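PDB 3V7B: uncharacterized protein from Corynebacterium diphtheriae, which is of unknown function but carries a DUF2020 domain, a family grouped with the Mog1p/PsbP-like alpha-beta folds. Local coordinates for residues A[51-56]-A[72-77]; A[81-86]-A[118-123]; A[38-43]-A[130-135]. One frame throughout, in Å; residues are numbered along the deposited sequence.

Interaction 1: A[51-56]-A[72-77]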
loop_
_atom_site.group_PDB
_atom_site.type_symbol
_atom_site.label_atom_id
_atom_site.label_comp_id
_atom_site.label_asym_id
_atom_site.label_seq_id
_atom_site.Cartn_x
_atom_site.Cartn_y
_atom_site.Cartn_z
ATOM N N THR A 51 12.460 2.986 -4.213
ATOM C CA THR A 51 12.507 3.048 -5.664
ATOM C C THR A 51 12.916 1.719 -6.305
ATOM O O THR A 51 13.198 1.666 -7.530
ATOM C CB THR A 51 13.493 4.119 -6.119
ATOM O OG1 THR A 51 14.765 3.840 -5.542
ATOM C CG2 THR A 51 13.007 5.462 -5.652
ATOM N N ARG A 52 12.990 0.659 -5.502
ATOM C CA ARG A 52 13.126 -0.705 -6.145
ATOM C C ARG A 52 11.971 -1.066 -7.063
ATOM O O ARG A 52 12.148 -1.788 -8.068
ATOM C CB ARG A 52 13.359 -1.812 -5.118
ATOM C CG ARG A 52 14.683 -1.680 -4.425
ATOM C CD ARG A 52 14.857 -2.739 -3.334
ATOM N NE ARG A 52 13.745 -2.662 -2.383
ATOM C CZ ARG A 52 13.360 -3.664 -1.576
ATOM N NH1 ARG A 52 14.027 -4.824 -1.552
ATOM N NH2 ARG A 52 12.311 -3.527 -0.751
ATOM N N PHE A 53 10.834 -0.485 -6.760
ATOM C CA PHE A 53 9.583 -0.723 -7.512
ATOM C C PHE A 53 9.496 0.294 -8.632
ATOM O O PHE A 53 9.870 1.425 -8.416
ATOM C CB PHE A 53 8.422 -0.614 -6.572
ATOM C CG PHE A 53 8.537 -1.552 -5.381
ATOM C CD1 PHE A 53 8.101 -2.877 -5.446
ATOM C CD2 PHE A 53 9.135 -1.133 -4.241
ATOM C CE1 PHE A 53 8.247 -3.776 -4.338
ATOM C CE2 PHE A 53 9.274 -1.980 -3.122
ATOM C CZ PHE A 53 8.831 -3.298 -3.170
ATOM N N ASP A 54 8.984 -0.106 -9.786
ATOM C CA ASP A 54 8.817 0.856 -10.911
ATOM C C ASP A 54 8.092 2.128 -10.412
ATOM O O ASP A 54 8.534 3.263 -10.649
ATOM C CB ASP A 54 7.997 0.271 -12.062
ATOM C CG ASP A 54 8.609 -0.984 -12.696
ATOM O OD1 ASP A 54 9.778 -1.326 -12.401
ATOM O OD2 ASP A 54 7.859 -1.604 -13.484
ATOM N N THR A 55 6.973 1.923 -9.710
ATOM C CA THR A 55 6.311 2.992 -8.970
ATOM C C THR A 55 6.810 2.915 -7.556
ATOM O O THR A 55 6.553 1.901 -6.864
ATOM C CB THR A 55 4.763 2.856 -8.977
ATOM O OG1 THR A 55 4.312 2.974 -10.332
ATOM C CG2 THR A 55 4.170 3.954 -8.146
ATOM N N PRO A 56 7.524 3.952 -7.093
ATOM C CA PRO A 56 8.071 3.793 -5.737
ATOM C C PRO A 56 7.041 3.513 -4.696
ATOM O O PRO A 56 5.983 4.095 -4.719
ATOM C CB PRO A 56 8.730 5.157 -5.464
ATOM C CG PRO A 56 9.084 5.666 -6.814
ATOM C CD PRO A 56 7.844 5.297 -7.607
HETATM N N MSE A 72 2.116 0.229 -1.384
HETATM C CA MSE A 72 2.941 -0.496 -2.320
HETATM C C MSE A 72 2.232 -0.801 -3.644
HETATM O O MSE A 72 1.147 -1.393 -3.673
HETATM C CB MSE A 72 3.498 -1.781 -1.712
HETATM C CG MSE A 72 4.445 -2.575 -2.699
HETATM SE SE MSE A 72 5.199 -4.125 -1.794
HETATM C CE MSE A 72 3.479 -5.064 -1.586
ATOM N N VAL A 73 2.856 -0.345 -4.739
ATOM C CA VAL A 73 2.448 -0.588 -6.098
ATOM C C VAL A 73 3.354 -1.612 -6.802
ATOM O O VAL A 73 4.553 -1.462 -6.864
ATOM C CB VAL A 73 2.355 0.716 -6.931
ATOM C CG1 VAL A 73 1.865 0.375 -8.377
ATOM C CG2 VAL A 73 1.340 1.670 -6.259
ATOM N N ARG A 74 2.779 -2.716 -7.302
ATOM C CA ARG A 74 3.538 -3.805 -7.858
ATOM C C ARG A 74 3.190 -3.973 -9.337
ATOM O O ARG A 74 2.044 -3.982 -9.713
ATOM C CB ARG A 74 3.222 -5.122 -7.194
ATOM C CG ARG A 74 3.807 -5.377 -5.842
ATOM C CD ARG A 74 5.193 -4.978 -5.600
ATOM N NE ARG A 74 6.141 -5.637 -6.536
ATOM C CZ ARG A 74 6.741 -6.799 -6.364
ATOM N NH1 ARG A 74 6.618 -7.459 -5.246
ATOM N NH2 ARG A 74 7.541 -7.275 -7.313
ATOM N N HIS A 75 4.170 -4.029 -10.165
ATOM C CA HIS A 75 3.924 -4.419 -11.556
ATOM C C HIS A 75 4.529 -5.805 -11.703
ATOM O O HIS A 75 5.780 -6.000 -11.745
ATOM C CB HIS A 75 4.536 -3.415 -12.522
ATOM C CG HIS A 75 3.809 -2.098 -12.583
ATOM N ND1 HIS A 75 3.886 -1.161 -11.571
ATOM C CD2 HIS A 75 3.038 -1.525 -13.586
ATOM C CE1 HIS A 75 3.147 -0.092 -11.900
ATOM N NE2 HIS A 75 2.623 -0.306 -13.136
HETATM N N MSE A 76 3.674 -6.804 -11.714
HETATM C CA MSE A 76 4.128 -8.213 -11.777
HETATM C C MSE A 76 4.247 -8.680 -13.245
HETATM O O MSE A 76 3.680 -8.067 -14.149
HETATM C CB MSE A 76 3.195 -9.151 -11.007
HETATM C CG MSE A 76 2.997 -8.787 -9.505
HETATM SE SE MSE A 76 4.691 -8.501 -8.510
HETATM C CE MSE A 76 5.148 -10.369 -8.254
ATOM N N PRO A 77 5.040 -9.748 -13.494
ATOM C CA PRO A 77 5.183 -10.377 -14.848
ATOM C C PRO A 77 3.927 -10.976 -15.395
ATOM O O PRO A 77 3.853 -11.230 -16.611
ATOM C CB PRO A 77 6.164 -11.540 -14.601
ATOM C CG PRO A 77 6.855 -11.228 -13.349
ATOM C CD PRO A 77 5.931 -10.402 -12.496
HETATM O O HOH W 1 5.601 0.335 -4.971
HETATM O O HOH W 2 5.768 -0.808 -9.362
#
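Two waters carry the polar part of this contact between loop 51-56 and the end of strand 69-75. Water 1 donates to T55 O at 2.6 Å and also to V73 O. Water 2 accepts from T55 N and donates to V73 O at 2.9 Å. It also lies 2.9 Å from H75 ND1, so the imidazole is tied to the same bridge. The V73 carbonyl is thus gripped by both waters. A water bridge and plain packing join the loop linking antiparallel strands 46-50 and 57-61 to 69-75, the next strand of the sheet.

Apolar packing flanks the waters. T55 CB lies 3.8 Å from V73 CB, and T55 CG2, anti to the backbone N, also packs on V73. F53 lies alongside the strand, its ring meeting the side chains of M72 and R74. M72 CG is over one face of this ring, and M72 SE reaches F53 CZ at 4.0 Å in an oblique Met-aromatic contact. This M72 is a selenomethionine.

The R74 chain starts away from the loop, then bends at chi2 and chi3. The fold brings CD to 3.5 Å from F53 CE1, with NE at the ring edge. Ring and guanidinium planes stand 65° apart, so they do not stack. NE of R74 forms a salt bridge with D7, while NH1 and NH2 bond to P11 O and L10 O. D54 OD2 bonds to H6 and only approaches H75 CB.

T55 and V73 also touch L149 of helix 135-149. M72 packs on W88 of helix 79-89, and the strand pairs with 124-130 through M72 and R74.

Interaction 2: A[81-86]-A[118-123]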
loop_
_atom_site.group_PDB
_atom_site.type_symbol
_atom_site.label_atom_id
_atom_site.label_comp_id
_atom_site.label_asym_id
_atom_site.label_seq_id
_atom_site.Cartn_x
_atom_site.Cartn_y
_atom_site.Cartn_z
ATOM N N GLU A 81 0.640 -13.685 -10.934
ATOM C CA GLU A 81 1.539 -13.224 -9.887
ATOM C C GLU A 81 0.958 -12.003 -9.107
ATOM O O GLU A 81 1.209 -11.871 -7.921
ATOM C CB GLU A 81 2.936 -12.933 -10.463
ATOM C CG GLU A 81 3.783 -14.197 -10.632
ATOM C CD GLU A 81 4.240 -14.730 -9.251
ATOM O OE1 GLU A 81 4.750 -13.944 -8.428
ATOM O OE2 GLU A 81 4.113 -15.934 -8.973
ATOM N N ALA A 82 0.238 -11.116 -9.794
ATOM C CA ALA A 82 -0.424 -10.006 -9.111
ATOM C C ALA A 82 -1.463 -10.556 -8.150
ATOM O O ALA A 82 -1.639 -10.045 -7.076
ATOM C CB ALA A 82 -1.057 -9.034 -10.041
ATOM N N ILE A 83 -2.149 -11.621 -8.527
ATOM C CA ILE A 83 -3.125 -12.259 -7.610
ATOM C C ILE A 83 -2.435 -12.871 -6.406
ATOM O O ILE A 83 -2.962 -12.857 -5.297
ATOM C CB ILE A 83 -4.033 -13.310 -8.375
ATOM C CG1 ILE A 83 -4.931 -12.630 -9.378
ATOM C CG2 ILE A 83 -4.857 -14.135 -7.401
ATOM C CD1 ILE A 83 -5.497 -13.499 -10.541
ATOM N N ARG A 84 -1.250 -13.425 -6.595
ATOM C CA ARG A 84 -0.489 -14.040 -5.499
ATOM C C ARG A 84 -0.130 -12.999 -4.444
ATOM O O ARG A 84 -0.242 -13.239 -3.221
ATOM C CB ARG A 84 0.764 -14.670 -6.109
ATOM C CG ARG A 84 1.577 -15.507 -5.148
ATOM C CD ARG A 84 2.778 -16.116 -5.863
ATOM N NE ARG A 84 3.499 -16.972 -4.966
ATOM C CZ ARG A 84 4.730 -17.434 -5.185
ATOM N NH1 ARG A 84 5.394 -17.148 -6.306
ATOM N NH2 ARG A 84 5.278 -18.206 -4.286
ATOM N N VAL A 85 0.269 -11.827 -4.894
ATOM C CA VAL A 85 0.541 -10.656 -4.018
ATOM C C VAL A 85 -0.716 -10.296 -3.205
ATOM O O VAL A 85 -0.699 -10.226 -1.972
ATOM C CB VAL A 85 0.962 -9.398 -4.824
ATOM C CG1 VAL A 85 1.132 -8.181 -3.894
ATOM C CG2 VAL A 85 2.295 -9.665 -5.565
ATOM N N VAL A 86 -1.816 -10.117 -3.908
ATOM C CA VAL A 86 -3.035 -9.732 -3.273
ATOM C C VAL A 86 -3.502 -10.792 -2.232
ATOM O O VAL A 86 -3.888 -10.441 -1.133
ATOM C CB VAL A 86 -4.117 -9.413 -4.316
ATOM C CG1 VAL A 86 -5.467 -9.288 -3.641
ATOM C CG2 VAL A 86 -3.813 -8.130 -5.119
ATOM N N ALA A 118 -6.028 -4.568 -0.452
ATOM C CA ALA A 118 -5.179 -5.140 -1.509
ATOM C C ALA A 118 -5.976 -5.548 -2.714
ATOM O O ALA A 118 -6.905 -6.333 -2.643
ATOM C CB ALA A 118 -4.372 -6.316 -0.981
ATOM N N VAL A 119 -5.647 -4.945 -3.866
ATOM C CA VAL A 119 -6.384 -5.200 -5.071
ATOM C C VAL A 119 -5.475 -5.325 -6.262
ATOM O O VAL A 119 -4.371 -4.828 -6.264
ATOM C CB VAL A 119 -7.429 -4.117 -5.411
ATOM C CG1 VAL A 119 -8.640 -4.169 -4.389
ATOM C CG2 VAL A 119 -6.728 -2.710 -5.465
ATOM N N GLN A 120 -5.930 -6.085 -7.227
ATOM C CA GLN A 120 -5.222 -6.131 -8.527
ATOM C C GLN A 120 -6.142 -5.920 -9.705
ATOM O O GLN A 120 -7.349 -6.127 -9.651
ATOM C CB GLN A 120 -4.446 -7.429 -8.669
ATOM C CG GLN A 120 -5.221 -8.735 -8.705
ATOM C CD GLN A 120 -6.107 -9.014 -9.887
ATOM O OE1 GLN A 120 -5.793 -8.779 -11.088
ATOM N NE2 GLN A 120 -7.224 -9.554 -9.576
ATOM N N LYS A 121 -5.500 -5.550 -10.808
ATOM C CA LYS A 121 -6.131 -5.270 -12.081
ATOM C C LYS A 121 -5.077 -5.740 -13.065
ATOM O O LYS A 121 -3.992 -5.157 -13.153
ATOM C CB LYS A 121 -6.429 -3.777 -12.296
ATOM C CG LYS A 121 -7.144 -3.534 -13.624
ATOM C CD LYS A 121 -7.788 -2.143 -13.778
ATOM C CE LYS A 121 -6.817 -1.061 -14.203
ATOM N NZ LYS A 121 -7.520 0.029 -14.993
ATOM N N GLY A 122 -5.356 -6.834 -13.773
ATOM C CA GLY A 122 -4.352 -7.357 -14.696
ATOM C C GLY A 122 -3.093 -7.693 -13.887
ATOM O O GLY A 122 -3.212 -8.179 -12.809
ATOM N N PRO A 123 -1.900 -7.329 -14.369
ATOM C CA PRO A 123 -0.715 -7.666 -13.633
ATOM C C PRO A 123 -0.248 -6.617 -12.617
ATOM O O PRO A 123 0.808 -6.783 -12.045
ATOM C CB PRO A 123 0.340 -7.816 -14.722
ATOM C CG PRO A 123 -0.062 -6.813 -15.708
ATOM C CD PRO A 123 -1.581 -6.885 -15.737
#
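V86 has CG1 anti to its backbone N (chi1 168°), which leaves CG2 beside that N. Both methyls thereby meet strand 114-121. Q120 takes the crowded first torsion, with CG between the backbone N and the carbonyl carbon (chi1 64°). The chain then bends at chi2 and folds along the helix, so that its CB and CG meet V86 and its outer part meets I83.

The V86 methyls rest largely on backbone. CG1 sits 3.4 Å from A118 O and also packs on A118 CB. CG2 lies 3.5 Å from V119 C, and it meets Q120 CB at 3.7 Å. The branched side chain therefore spans three consecutive strand residues.

A82 lies one helical turn earlier. Its CB points at the strand end and packs 4.0 Å from Q120 CB. The same methyl lies 3.5 Å from P123 O and close to G122 O, so it packs against two carbonyl oxygens. I83 flanks the contact, with CG1 3.8 Å from Q120 CD where the two side chains cross obliquely. The contact between the segments is van der Waals packing.

On the helix side turned from the strand, R84 NH1 donates to E81 OE2 at 3.2 Å. The carboxylate uses its syn lone pair, in a salt bridge between residues three apart on the helix. R84 also makes a cation-pi contact with F12.

Helix 81-86 and strand 118-121 run nearly antiparallel (171°), with axes 7.7 Å apart at closest approach. V85 and V86 also touch strand 124-130, so the helix runs along the sheet, over 114-121 and its neighbour 124-130. This is helix-on-sheet packing of an alpha-beta fold, consistent with the Mog1p/PsbP clan.

Interaction 3: A[38-43]-A[130-135]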
loop_
_atom_site.group_PDB
_atom_site.type_symbol
_atom_site.label_atom_id
_atom_site.label_comp_id
_atom_site.label_asym_id
_atom_site.label_seq_id
_atom_site.Cartn_x
_atom_site.Cartn_y
_atom_site.Cartn_z
ATOM N N ASP A 38 -4.140 13.306 7.753
ATOM C CA ASP A 38 -5.577 13.525 8.066
ATOM C C ASP A 38 -6.427 12.285 7.889
ATOM O O ASP A 38 -7.276 11.999 8.716
ATOM C CB ASP A 38 -6.132 14.680 7.228
ATOM C CG ASP A 38 -5.655 16.036 7.746
ATOM O OD1 ASP A 38 -5.459 16.157 8.974
ATOM O OD2 ASP A 38 -5.440 16.983 6.960
ATOM N N THR A 39 -6.219 11.572 6.796
ATOM C CA THR A 39 -6.967 10.315 6.459
ATOM C C THR A 39 -6.677 9.197 7.431
ATOM O O THR A 39 -7.609 8.627 8.033
ATOM C CB THR A 39 -6.629 9.830 5.039
ATOM O OG1 THR A 39 -6.888 10.901 4.128
ATOM C CG2 THR A 39 -7.530 8.554 4.668
ATOM N N ASN A 40 -5.381 8.939 7.652
ATOM C CA ASN A 40 -4.959 7.843 8.579
ATOM C C ASN A 40 -5.129 8.266 10.064
ATOM O O ASN A 40 -5.593 7.488 10.860
ATOM C CB ASN A 40 -3.566 7.356 8.301
ATOM C CG ASN A 40 -3.321 5.945 8.794
ATOM O OD1 ASN A 40 -2.412 5.692 9.579
ATOM N ND2 ASN A 40 -4.054 5.031 8.265
ATOM N N GLY A 41 -4.802 9.499 10.398
ATOM C CA GLY A 41 -5.201 10.015 11.696
ATOM C C GLY A 41 -4.109 10.286 12.699
ATOM O O GLY A 41 -4.427 10.688 13.829
ATOM N N GLN A 42 -2.855 10.136 12.302
ATOM C CA GLN A 42 -1.740 10.394 13.202
ATOM C C GLN A 42 -0.797 11.390 12.609
ATOM O O GLN A 42 -0.555 11.394 11.387
ATOM C CB GLN A 42 -0.962 9.123 13.512
ATOM C CG GLN A 42 -1.788 8.058 14.197
ATOM C CD GLN A 42 -0.965 6.801 14.535
ATOM O OE1 GLN A 42 -0.035 6.432 13.822
ATOM N NE2 GLN A 42 -1.282 6.195 15.668
ATOM N N ARG A 43 -0.250 12.262 13.465
ATOM C CA ARG A 43 0.768 13.178 13.010
ATOM C C ARG A 43 2.010 12.526 12.379
ATOM O O ARG A 43 2.472 11.487 12.845
ATOM C CB ARG A 43 1.190 14.097 14.151
ATOM C CG ARG A 43 0.004 14.937 14.628
ATOM C CD ARG A 43 0.375 15.701 15.881
ATOM N NE ARG A 43 -0.724 16.465 16.475
ATOM C CZ ARG A 43 -1.645 15.957 17.311
ATOM N NH1 ARG A 43 -1.649 14.665 17.633
ATOM N NH2 ARG A 43 -2.580 16.730 17.851
ATOM N N SER A 130 -2.429 -0.075 6.969
ATOM C CA SER A 130 -2.542 1.002 7.935
ATOM C C SER A 130 -2.418 0.441 9.343
ATOM O O SER A 130 -2.825 -0.673 9.597
ATOM C CB SER A 130 -3.904 1.684 7.826
ATOM O OG SER A 130 -4.177 2.489 8.976
ATOM N N ASN A 131 -1.908 1.258 10.258
ATOM C CA ASN A 131 -1.816 0.855 11.674
ATOM C C ASN A 131 -3.142 1.054 12.390
ATOM O O ASN A 131 -3.230 0.784 13.581
ATOM C CB ASN A 131 -0.644 1.554 12.424
ATOM C CG ASN A 131 -0.900 3.030 12.688
ATOM O OD1 ASN A 131 -1.856 3.608 12.188
ATOM N ND2 ASN A 131 -0.022 3.654 13.507
ATOM N N GLN A 132 -4.149 1.568 11.662
ATOM C CA GLN A 132 -5.477 1.869 12.217
ATOM C C GLN A 132 -6.433 0.697 12.053
ATOM O O GLN A 132 -6.211 -0.169 11.235
ATOM C CB GLN A 132 -6.052 3.101 11.491
ATOM C CG GLN A 132 -5.124 4.288 11.601
ATOM C CD GLN A 132 -5.045 4.857 13.004
ATOM O OE1 GLN A 132 -6.056 5.078 13.640
ATOM N NE2 GLN A 132 -3.839 5.124 13.480
ATOM N N GLN A 133 -7.513 0.707 12.808
ATOM C CA GLN A 133 -8.418 -0.418 12.824
ATOM C C GLN A 133 -9.446 -0.377 11.721
ATOM O O GLN A 133 -10.068 -1.402 11.442
ATOM C CB GLN A 133 -9.125 -0.476 14.144
ATOM C CG GLN A 133 -8.138 -0.642 15.282
ATOM C CD GLN A 133 -8.833 -1.127 16.533
ATOM O OE1 GLN A 133 -9.729 -1.988 16.460
ATOM N NE2 GLN A 133 -8.425 -0.592 17.682
ATOM N N GLN A 134 -9.568 0.774 11.066
ATOM C CA GLN A 134 -10.605 0.995 10.017
ATOM C C GLN A 134 -10.092 0.761 8.649
ATOM O O GLN A 134 -9.314 1.565 8.196
ATOM C CB GLN A 134 -11.088 2.423 10.059
ATOM C CG GLN A 134 -11.637 2.842 11.416
ATOM C CD GLN A 134 -10.573 3.124 12.515
ATOM O OE1 GLN A 134 -9.467 3.615 12.254
ATOM N NE2 GLN A 134 -10.939 2.798 13.773
ATOM N N SER A 135 -10.600 -0.257 7.963
ATOM C CA SER A 135 -10.100 -0.631 6.629
ATOM C C SER A 135 -10.495 0.473 5.605
ATOM O O SER A 135 -9.888 0.592 4.532
ATOM C CB SER A 135 -10.653 -2.002 6.201
ATOM O OG SER A 135 -12.054 -1.976 6.108
#
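An ST turn at S130 shapes the loop that meets the C-terminal end of helix 33-40. S130 OG accepts from Q132 N at 2.8 Å, at the last residue of strand 124-130. G41, with positive phi, takes the chain out of the helix and on to Q42.

Q42 and N131 meet tip to tip. The Q42 chain is extended beyond CG and carries its amide out to N131. Their amide planes are nearly perpendicular, at 84°. N131 ND2 donates to Q42 OE1 at 2.8 Å in a nearly straight bond (166°). The acceptor lies close to the N131 amide plane, yet the donor sits above the carbonyl plane of Q42.

N131 CG takes the crowded position between backbone N and carbonyl carbon. Q132 bends at chi2, and its NE2 turns back to donate to N131 OD1 at 2.8 Å. Thus the N131 amide is held from both ends. The Q42 amide crosses that of Q132 obliquely, with planes 72° apart.

N40 reaches in with CG anti to its backbone N, and its amide end lies beside S130. Its side chain also packs on M141 of helix 135-149. K137 of that helix donates to N40 O. The same carbonyl oxygen rests against the Q132 chain, with N40 O 3.3 Å from Q132 CG.

From the N terminus, helix 33-40 leads first into segment 38-43, whose partner is 130-135. Interaction 3 therefore closes the longest loop, with 86 residues between its segments. Interactions 1 and 2 both nest inside it, one after the other, and none cross. Interaction 1 joins the loop after strand 46-50 to strand 69-75. Interaction 2 then sets the following helix, 79-89, on strand 114-121. The two touch: M76 N probably bonds to P123 O, and M76 packs on A82 and V85. Interaction 3 lies on the opposite side of the chain's centre from both, about 23 Å from each between centres, and ties helix 33-40 to the loop before helix 135-149.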